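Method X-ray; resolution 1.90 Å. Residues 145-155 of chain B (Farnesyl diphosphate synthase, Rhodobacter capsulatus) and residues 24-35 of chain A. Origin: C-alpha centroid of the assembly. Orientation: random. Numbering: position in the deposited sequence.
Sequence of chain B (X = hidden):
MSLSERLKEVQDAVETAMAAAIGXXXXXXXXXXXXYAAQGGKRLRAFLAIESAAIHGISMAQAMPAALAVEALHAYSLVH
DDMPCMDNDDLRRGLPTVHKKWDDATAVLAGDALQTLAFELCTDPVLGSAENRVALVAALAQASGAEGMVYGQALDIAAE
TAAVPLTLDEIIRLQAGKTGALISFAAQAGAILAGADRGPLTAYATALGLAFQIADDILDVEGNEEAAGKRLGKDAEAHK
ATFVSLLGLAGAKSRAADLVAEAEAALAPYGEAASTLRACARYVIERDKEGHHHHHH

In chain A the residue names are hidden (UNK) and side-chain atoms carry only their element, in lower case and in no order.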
# COMPACT_ATOMS: atom_id res chain seq x y z
N GLY B 145 -2.88 5.93 5.19
CA GLY B 145 -4.04 5.04 5.28
C GLY B 145 -5.28 5.73 5.75
O GLY B 145 -5.41 6.96 5.63
N ALA B 146 -6.19 4.91 6.28
CA ALA B 146 -7.53 5.31 6.75
C ALA B 146 -7.59 6.22 7.98
O ALA B 146 -8.66 6.61 8.39
CB ALA B 146 -8.41 4.07 6.95
N GLU B 147 -6.43 6.55 8.55
CA GLU B 147 -6.31 7.58 9.60
C GLU B 147 -5.74 8.88 9.04
O GLU B 147 -5.79 9.93 9.69
CB GLU B 147 -5.40 7.11 10.75
CG GLU B 147 -5.88 5.89 11.49
CD GLU B 147 -4.98 5.53 12.66
OE1 GLU B 147 -4.05 4.71 12.47
OE2 GLU B 147 -5.18 6.09 13.76
N GLY B 148 -5.19 8.80 7.84
CA GLY B 148 -4.55 9.95 7.21
C GLY B 148 -5.03 10.25 5.81
O GLY B 148 -6.13 10.74 5.65
N MSE B 149 -4.21 9.92 4.80
CA MSE B 149 -4.51 10.30 3.41
C MSE B 149 -5.82 9.79 2.83
O MSE B 149 -6.57 10.61 2.31
CB MSE B 149 -3.39 9.93 2.46
CG MSE B 149 -3.45 10.72 1.15
SE MSE B 149 -2.09 10.10 -0.07
CE MSE B 149 -2.75 8.23 -0.18
N VAL B 150 -6.05 8.47 2.87
CA VAL B 150 -7.29 7.88 2.30
C VAL B 150 -8.52 8.36 3.05
O VAL B 150 -9.62 8.49 2.47
CB VAL B 150 -7.25 6.30 2.22
CG1 VAL B 150 -8.57 5.74 1.72
CG2 VAL B 150 -6.11 5.80 1.33
N TYR B 151 -8.37 8.57 4.35
CA TYR B 151 -9.49 9.10 5.15
C TYR B 151 -9.89 10.50 4.66
O TYR B 151 -11.05 10.77 4.45
CB TYR B 151 -9.13 9.08 6.63
CG TYR B 151 -10.14 9.68 7.62
CD1 TYR B 151 -11.48 9.23 7.68
CD2 TYR B 151 -9.74 10.66 8.54
CE1 TYR B 151 -12.37 9.77 8.62
CE2 TYR B 151 -10.62 11.19 9.46
CZ TYR B 151 -11.93 10.75 9.49
OH TYR B 151 -12.78 11.30 10.42
N GLY B 152 -8.93 11.39 4.44
CA GLY B 152 -9.29 12.74 3.98
C GLY B 152 -9.76 12.76 2.54
O GLY B 152 -10.51 13.67 2.15
N GLN B 153 -9.37 11.76 1.74
CA GLN B 153 -9.87 11.66 0.36
C GLN B 153 -11.33 11.27 0.40
O GLN B 153 -12.13 11.79 -0.34
CB GLN B 153 -9.14 10.62 -0.49
CG GLN B 153 -9.46 10.74 -1.99
CD GLN B 153 -9.23 12.15 -2.57
OE1 GLN B 153 -10.17 12.82 -3.02
NE2 GLN B 153 -7.98 12.61 -2.55
N ALA B 154 -11.63 10.34 1.29
CA ALA B 154 -13.00 9.87 1.50
C ALA B 154 -13.90 10.98 2.03
O ALA B 154 -15.08 11.07 1.65
CB ALA B 154 -12.98 8.71 2.46
N LEU B 155 -13.39 11.78 2.95
CA LEU B 155 -14.13 12.96 3.41
C LEU B 155 -14.38 13.95 2.27
O LEU B 155 -15.46 14.55 2.18
CB LEU B 155 -13.41 13.65 4.58
CG LEU B 155 -13.41 12.89 5.91
CD1 LEU B 155 -12.33 13.48 6.81
CD2 LEU B 155 -14.76 12.87 6.62
N UNK A 24 -10.21 0.56 15.41
CA UNK A 24 -9.46 1.69 15.96
C UNK A 24 -9.31 2.87 14.99
O UNK A 24 -8.82 3.93 15.37
n UNK A 24 -4.99 -2.74 16.45
n UNK A 24 -6.37 -1.15 17.41
c UNK A 24 -8.11 1.27 16.59
c UNK A 24 -7.15 0.49 15.70
c UNK A 24 -5.90 -2.40 17.36
c UNK A 24 -5.98 -0.06 16.51
n UNK A 24 -6.34 -3.31 18.22
N UNK A 25 -9.75 2.69 13.75
CA UNK A 25 -9.73 3.76 12.73
C UNK A 25 -10.92 4.71 12.94
O UNK A 25 -11.90 4.32 13.57
c UNK A 25 -8.79 2.08 10.86
c UNK A 25 -9.18 1.47 9.52
c UNK A 25 -9.77 3.18 11.30
c UNK A 25 -7.36 2.57 10.80
N UNK A 26 -10.83 5.94 12.40
CA UNK A 26 -11.96 6.86 12.44
C UNK A 26 -13.20 6.29 11.77
O UNK A 26 -13.10 5.48 10.84
c UNK A 26 -9.62 6.59 11.84
c UNK A 26 -9.98 8.05 11.85
c UNK A 26 -11.46 8.07 11.64
N UNK A 27 -14.37 6.72 12.24
CA UNK A 27 -15.63 6.23 11.73
C UNK A 27 -15.92 6.76 10.33
O UNK A 27 -15.31 7.73 9.86
c UNK A 27 -16.76 6.59 12.68
N UNK A 28 -16.87 6.12 9.67
CA UNK A 28 -17.36 6.60 8.38
C UNK A 28 -17.58 5.45 7.44
O UNK A 28 -17.40 4.29 7.80
N UNK A 29 -17.96 5.78 6.21
CA UNK A 29 -18.16 4.79 5.15
C UNK A 29 -16.91 4.02 4.85
O UNK A 29 -16.95 2.85 4.49
c UNK A 29 -18.63 5.48 3.88
c UNK A 29 -19.96 6.20 4.06
o UNK A 29 -20.97 5.52 4.25
o UNK A 29 -19.99 7.45 4.04
N UNK A 30 -15.76 4.69 4.95
CA UNK A 30 -14.54 4.06 4.56
C UNK A 30 -14.21 2.91 5.50
O UNK A 30 -13.78 1.86 5.04
c UNK A 30 -13.39 5.07 4.57
c UNK A 30 -12.03 4.50 4.21
c UNK A 30 -11.00 5.54 4.51
c UNK A 30 -11.96 4.07 2.74
N UNK A 31 -14.41 3.12 6.80
CA UNK A 31 -14.07 2.12 7.79
C UNK A 31 -15.13 1.02 7.75
O UNK A 31 -14.85 -0.17 8.00
c UNK A 31 -15.49 3.01 13.20
c UNK A 31 -13.54 1.75 10.27
n UNK A 31 -15.08 2.37 12.12
n UNK A 31 -14.63 3.71 13.94
c UNK A 31 -13.69 2.34 11.66
c UNK A 31 -14.05 2.73 9.19
n UNK A 31 -16.77 2.96 13.57
N UNK A 32 -16.34 1.43 7.38
CA UNK A 32 -17.46 0.51 7.22
C UNK A 32 -17.13 -0.47 6.10
O UNK A 32 -17.30 -1.70 6.26
c UNK A 32 -18.73 1.30 6.87
o UNK A 32 -18.95 1.68 9.22
c UNK A 32 -19.45 1.85 8.10
o UNK A 32 -20.54 2.46 7.93
N UNK A 33 -16.67 0.08 4.97
CA UNK A 33 -16.29 -0.72 3.80
C UNK A 33 -15.14 -1.66 4.07
O UNK A 33 -15.17 -2.81 3.65
c UNK A 33 -16.00 0.18 2.61
N UNK A 34 -14.11 -1.15 4.77
CA UNK A 34 -12.96 -1.98 5.13
C UNK A 34 -13.34 -3.19 5.99
O UNK A 34 -12.96 -4.30 5.66
se UNK A 34 -10.19 1.23 5.87
c UNK A 34 -11.41 0.01 4.93
c UNK A 34 -11.89 -1.13 5.82
c UNK A 34 -8.77 -0.01 6.29
N UNK A 35 -14.11 -2.95 7.05
CA UNK A 35 -14.56 -3.99 7.98
C UNK A 35 -15.31 -5.07 7.22
O UNK A 35 -15.04 -6.24 7.40
c UNK A 35 -15.45 -3.40 9.07
O HOH W 1 -11.38 5.43 8.41

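Position 24 carries seven side-chain atoms: three carbons, a nitrogen, then a carbon bearing two more nitrogens. Their end leads away from chain B. That is a guanidinium, so the residue is Arg A24.

Position 25 has four carbons, forked at the second. One end carbon of the fork touches CB of Ala B146 and the other touches CG of Glu B147. This is Leu A25. Its CD1 lies 3.7 Å from CB of Ala B146, and its CD2 lies 3.7 Å from CG of Glu B147.

Position 26 has three carbons that close a ring onto the backbone nitrogen. One lies over a face of the Tyr B151 ring, and another packs against O of Ala B146. Only proline closes such a ring: Pro A26. Its CB sits 3.8 Å from the centroid of the Tyr B151 ring in a CH-pi contact. Its CD packs 3.6 Å from O of Ala B146.

Position 27 has one carbon, pointing away from chain B. Its backbone O approaches CE1 of Tyr B151 at 3.8 Å. It is Ala A27.

Position 28 has no side-chain atoms and is Gly A28. Its phi of 140° and psi of -176° would jam a CB against the preceding carbonyl O. It is the N-cap residue of the helix that follows.

Position 29 has two carbons, the second carrying two oxygens, and no contact to chain B. This exposed carboxylate is Asp A29.

Position 30 has four carbons, again forked at the second. It points toward chain B, and one end carbon of the fork reaches both Val B150 and Ala B146. It is Leu A30, with the largest covered area of these residues. Its CD2 lies 3.7 Å from CG1 of Val B150 and 3.9 Å from CB of Ala B146.

Position 31 repeats the guanidinium pattern, and its end leads away from chain B. It is Arg A31. Its NH1 donates a hydrogen bond to O of Leu A25 at 2.8 Å.

Position 32 has two carbons and a terminal pair of oxygens, out of reach of chain B. It is Asp A32.

Position 33 has a single carbon, also out of reach: Ala A33.

Position 34 is an unbranched chain of two carbons, a selenium and a carbon. The selenium touches CB of Ala B146. This is selenomethionine, Met A34. Its SE lies 3.5 Å from that CB.

Position 35 has one carbon and no contact: Ala A35.

The contact is mainly apolar. Ala B146 CB meets Leu A25, Leu A30 and Met A34, while Tyr B151 offers a ring face to Pro A26. No direct hydrogen bond crosses between the stretches. One water lies 3.0 Å from O of Pro A26 and 3.0 Å from O of Ala B146.

Chain A (24-35) RLPAGDLRDAMA
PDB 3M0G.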